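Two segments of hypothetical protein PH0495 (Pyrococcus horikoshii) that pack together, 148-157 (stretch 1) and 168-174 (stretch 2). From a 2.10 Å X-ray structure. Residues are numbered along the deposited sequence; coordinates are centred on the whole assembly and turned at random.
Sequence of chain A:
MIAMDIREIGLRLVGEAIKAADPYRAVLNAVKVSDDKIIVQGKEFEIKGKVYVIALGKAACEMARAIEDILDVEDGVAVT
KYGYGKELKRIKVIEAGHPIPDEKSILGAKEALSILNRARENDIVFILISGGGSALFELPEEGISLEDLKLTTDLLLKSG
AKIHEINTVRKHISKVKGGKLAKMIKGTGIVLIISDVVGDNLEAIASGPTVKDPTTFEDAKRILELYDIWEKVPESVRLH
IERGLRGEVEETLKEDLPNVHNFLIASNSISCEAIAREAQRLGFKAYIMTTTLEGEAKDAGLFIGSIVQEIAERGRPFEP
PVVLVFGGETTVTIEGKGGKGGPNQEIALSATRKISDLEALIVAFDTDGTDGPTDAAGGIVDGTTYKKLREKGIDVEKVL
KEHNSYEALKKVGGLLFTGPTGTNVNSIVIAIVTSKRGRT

Stretch 1 (148-157) DLKLTTDLLL
Stretch 2 (168-174) TVRKHIS

Stretch 1 is helical from end to end, part of a helix that begins before Asp148 and continues past Leu157. Stretch 2 carries the last turn of another helix, Thr168 to Lys171, and then unwinds: His172 is the first residue to leave helical phi/psi, at -90/11, followed by Ile173 at -136/22 and an extended Ser174 at -125/139. The register runs antiparallel. Leu149 CA lies 8.0 Å from Ile173 CA, and Thr153 CA lies 7.5 Å from Arg170 CA, so that ascending one stretch means descending the other. No hydrogen bond crosses between them; the contact is made by carbon against carbon and buries 246 Å² in all.

Spacing sets the pattern on stretch 1. Leu149, Thr152, Thr153 and Leu156 recur at intervals of three and four, which keeps them on one face of the helix, while Lys150, Leu151, Asp154, Leu155 and Leu157 are out of reach. Stretch 2 answers with Val169, Arg170 and Ile173.

At one end, Leu149 leaves its backbone sideways, but chi1 170° (t) and chi2 55° (p) bring its tip nearer. Ile173 points toward the helix with chi1 54° (p) and chi2 177° (t), a p setting that goes with its non-helical backbone. The tips meet at 3.8 Å, Leu149 CD1 to Ile173 CD1: the t chi2 of Ile173 extends its CD1, and the p chi2 of Leu149 sets its CD1, rather than the trans CD2, against it. Ile173 N still donates to Arg170 O at 3.2 Å, tying the residue back to the departing helix.

Thr152 sits in the middle and points toward stretch 2. Its m rotamer (-58°) lets OG1 donate to Asp148 O at 2.8 Å, one turn back, so the hydroxyl is satisfied within its own helix and the methyl serves the contact. Thr152 CG2 lies 4.2 Å from Val169 CG1 and 4.4 Å from Ile173 CD1. Val169, toward stretch 1 in the t rotamer (176°), also meets Leu156, whose m,t conformation (-70°, 173°) places Leu156 CD1 4.2 Å from Val169 CB.

Thr153 repeats the threonine rule with a different rotamer. At chi1 51° (p), its OG1 lies 3.0 Å from Leu149 O and 2.7 Å from Lys150 O, both backbone carbonyls of the preceding turn, and Thr153 CG2 faces the aliphatic part of Arg170, 3.6 Å from Arg170 CD. The arginine starts sideways with chi1 -66° (m) and chi2 -171° (t), then bends at chi3 -56° (m) with chi4 90°. Methylene packs on methyl, while the guanidinium finds hydrogen bonds beyond the two stretches.

The turn out of the second helix has its own fastening. His172, chi1 -73° (m) and chi2 80°, donates from ND1 to Thr168 O at 2.7 Å with an N-H...O angle of 164°. Its backbone N makes only weak bonds, 3.3 Å to Thr168 O and 3.1 Å to Val169 O, so the ring supplies a well-aligned bond where the helical pattern is failing.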

# COMPACT_ATOMS: atom_id res chain seq x y z
N ASP A 148 -10.37 -9.83 -24.53
CA ASP A 148 -9.49 -9.04 -25.39
C ASP A 148 -8.47 -8.36 -24.49
O ASP A 148 -7.30 -8.23 -24.85
CB ASP A 148 -10.27 -7.97 -26.16
CG ASP A 148 -11.14 -8.55 -27.26
OD1 ASP A 148 -10.67 -9.45 -27.98
OD2 ASP A 148 -12.29 -8.08 -27.41
N LEU A 149 -8.92 -7.92 -23.33
CA LEU A 149 -8.05 -7.26 -22.36
C LEU A 149 -6.95 -8.22 -21.92
O LEU A 149 -5.77 -7.87 -21.93
CB LEU A 149 -8.86 -6.80 -21.15
CG LEU A 149 -8.08 -6.30 -19.93
CD1 LEU A 149 -7.12 -5.18 -20.33
CD2 LEU A 149 -9.06 -5.82 -18.87
N LYS A 150 -7.35 -9.43 -21.55
CA LYS A 150 -6.39 -10.44 -21.11
C LYS A 150 -5.31 -10.70 -22.16
O LYS A 150 -4.12 -10.69 -21.85
CB LYS A 150 -7.10 -11.75 -20.77
CG LYS A 150 -8.06 -11.68 -19.60
CD LYS A 150 -8.63 -13.06 -19.29
CE LYS A 150 -9.61 -13.02 -18.14
NZ LYS A 150 -10.13 -14.38 -17.81
N LEU A 151 -5.73 -10.92 -23.40
CA LEU A 151 -4.78 -11.18 -24.47
C LEU A 151 -3.82 -10.00 -24.65
O LEU A 151 -2.62 -10.20 -24.88
CB LEU A 151 -5.52 -11.44 -25.79
CG LEU A 151 -6.48 -12.64 -25.80
CD1 LEU A 151 -7.08 -12.79 -27.19
CD2 LEU A 151 -5.73 -13.90 -25.39
N THR A 152 -4.34 -8.79 -24.55
CA THR A 152 -3.51 -7.60 -24.71
C THR A 152 -2.49 -7.52 -23.58
O THR A 152 -1.29 -7.39 -23.82
CB THR A 152 -4.37 -6.31 -24.70
OG1 THR A 152 -5.35 -6.38 -25.75
CG2 THR A 152 -3.49 -5.09 -24.92
N THR A 153 -2.97 -7.62 -22.34
CA THR A 153 -2.08 -7.57 -21.18
C THR A 153 -1.03 -8.67 -21.25
O THR A 153 0.11 -8.48 -20.81
CB THR A 153 -2.87 -7.70 -19.86
OG1 THR A 153 -3.73 -8.84 -19.93
CG2 THR A 153 -3.71 -6.46 -19.60
N ASP A 154 -1.40 -9.82 -21.81
CA ASP A 154 -0.48 -10.95 -21.92
C ASP A 154 0.63 -10.70 -22.94
O ASP A 154 1.78 -11.09 -22.72
CB ASP A 154 -1.22 -12.23 -22.30
CG ASP A 154 -1.88 -12.89 -21.10
OD1 ASP A 154 -1.18 -13.12 -20.10
OD2 ASP A 154 -3.10 -13.18 -21.18
N LEU A 155 0.28 -10.07 -24.05
CA LEU A 155 1.26 -9.79 -25.09
C LEU A 155 2.23 -8.71 -24.61
O LEU A 155 3.37 -8.64 -25.06
CB LEU A 155 0.56 -9.32 -26.37
CG LEU A 155 -0.35 -10.36 -27.04
CD1 LEU A 155 -1.07 -9.73 -28.22
CD2 LEU A 155 0.49 -11.55 -27.49
N LEU A 156 1.76 -7.88 -23.68
CA LEU A 156 2.60 -6.82 -23.13
C LEU A 156 3.69 -7.44 -22.26
O LEU A 156 4.85 -7.06 -22.34
CB LEU A 156 1.75 -5.85 -22.31
CG LEU A 156 0.79 -4.97 -23.12
CD1 LEU A 156 -0.10 -4.18 -22.19
CD2 LEU A 156 1.58 -4.04 -24.02
N LEU A 157 3.29 -8.41 -21.44
CA LEU A 157 4.23 -9.09 -20.56
C LEU A 157 5.13 -10.02 -21.37
O LEU A 157 6.35 -9.97 -21.25
CB LEU A 157 3.46 -9.91 -19.52
CG LEU A 157 2.53 -9.10 -18.60
CD1 LEU A 157 1.67 -10.04 -17.79
CD2 LEU A 157 3.36 -8.21 -17.69
N THR A 168 -0.15 2.47 -19.31
CA THR A 168 -0.55 3.44 -20.33
C THR A 168 -1.53 2.80 -21.30
O THR A 168 -2.57 3.38 -21.63
CB THR A 168 0.66 3.96 -21.11
OG1 THR A 168 1.47 4.76 -20.24
CG2 THR A 168 0.21 4.80 -22.30
N VAL A 169 -1.20 1.60 -21.76
CA VAL A 169 -2.06 0.89 -22.69
C VAL A 169 -3.36 0.50 -21.99
O VAL A 169 -4.43 0.76 -22.52
CB VAL A 169 -1.37 -0.37 -23.24
CG1 VAL A 169 -2.33 -1.14 -24.14
CG2 VAL A 169 -0.12 0.02 -24.03
N ARG A 170 -3.26 -0.09 -20.81
CA ARG A 170 -4.46 -0.52 -20.07
C ARG A 170 -5.38 0.65 -19.73
O ARG A 170 -6.61 0.52 -19.81
CB ARG A 170 -4.08 -1.28 -18.79
CG ARG A 170 -3.39 -2.63 -19.04
CD ARG A 170 -3.22 -3.46 -17.76
NE ARG A 170 -2.49 -2.74 -16.71
CZ ARG A 170 -3.07 -1.97 -15.79
NH1 ARG A 170 -4.39 -1.81 -15.77
NH2 ARG A 170 -2.32 -1.33 -14.90
N LYS A 171 -4.80 1.78 -19.34
CA LYS A 171 -5.61 2.95 -19.01
C LYS A 171 -6.41 3.44 -20.22
O LYS A 171 -7.49 4.02 -20.06
CB LYS A 171 -4.73 4.08 -18.47
CG LYS A 171 -4.19 3.84 -17.06
CD LYS A 171 -3.37 5.02 -16.55
CE LYS A 171 -2.91 4.76 -15.12
NZ LYS A 171 -2.32 5.96 -14.48
N HIS A 172 -5.88 3.22 -21.42
CA HIS A 172 -6.56 3.67 -22.63
C HIS A 172 -7.55 2.69 -23.27
O HIS A 172 -8.00 2.91 -24.39
CB HIS A 172 -5.54 4.14 -23.67
CG HIS A 172 -4.91 5.46 -23.34
ND1 HIS A 172 -3.88 5.59 -22.43
CD2 HIS A 172 -5.23 6.72 -23.72
CE1 HIS A 172 -3.59 6.87 -22.27
NE2 HIS A 172 -4.40 7.57 -23.04
N ILE A 173 -7.87 1.61 -22.56
CA ILE A 173 -8.85 0.64 -23.06
C ILE A 173 -9.78 0.26 -21.93
O ILE A 173 -10.43 -0.79 -21.96
CB ILE A 173 -8.20 -0.63 -23.64
CG1 ILE A 173 -7.26 -1.26 -22.61
CG2 ILE A 173 -7.47 -0.30 -24.93
CD1 ILE A 173 -6.63 -2.56 -23.09
N SER A 174 -9.84 1.13 -20.93
CA SER A 174 -10.69 0.94 -19.77
C SER A 174 -11.60 2.15 -19.60
O SER A 174 -11.17 3.29 -19.77
CB SER A 174 -9.84 0.77 -18.51
OG SER A 174 -10.64 0.88 -17.34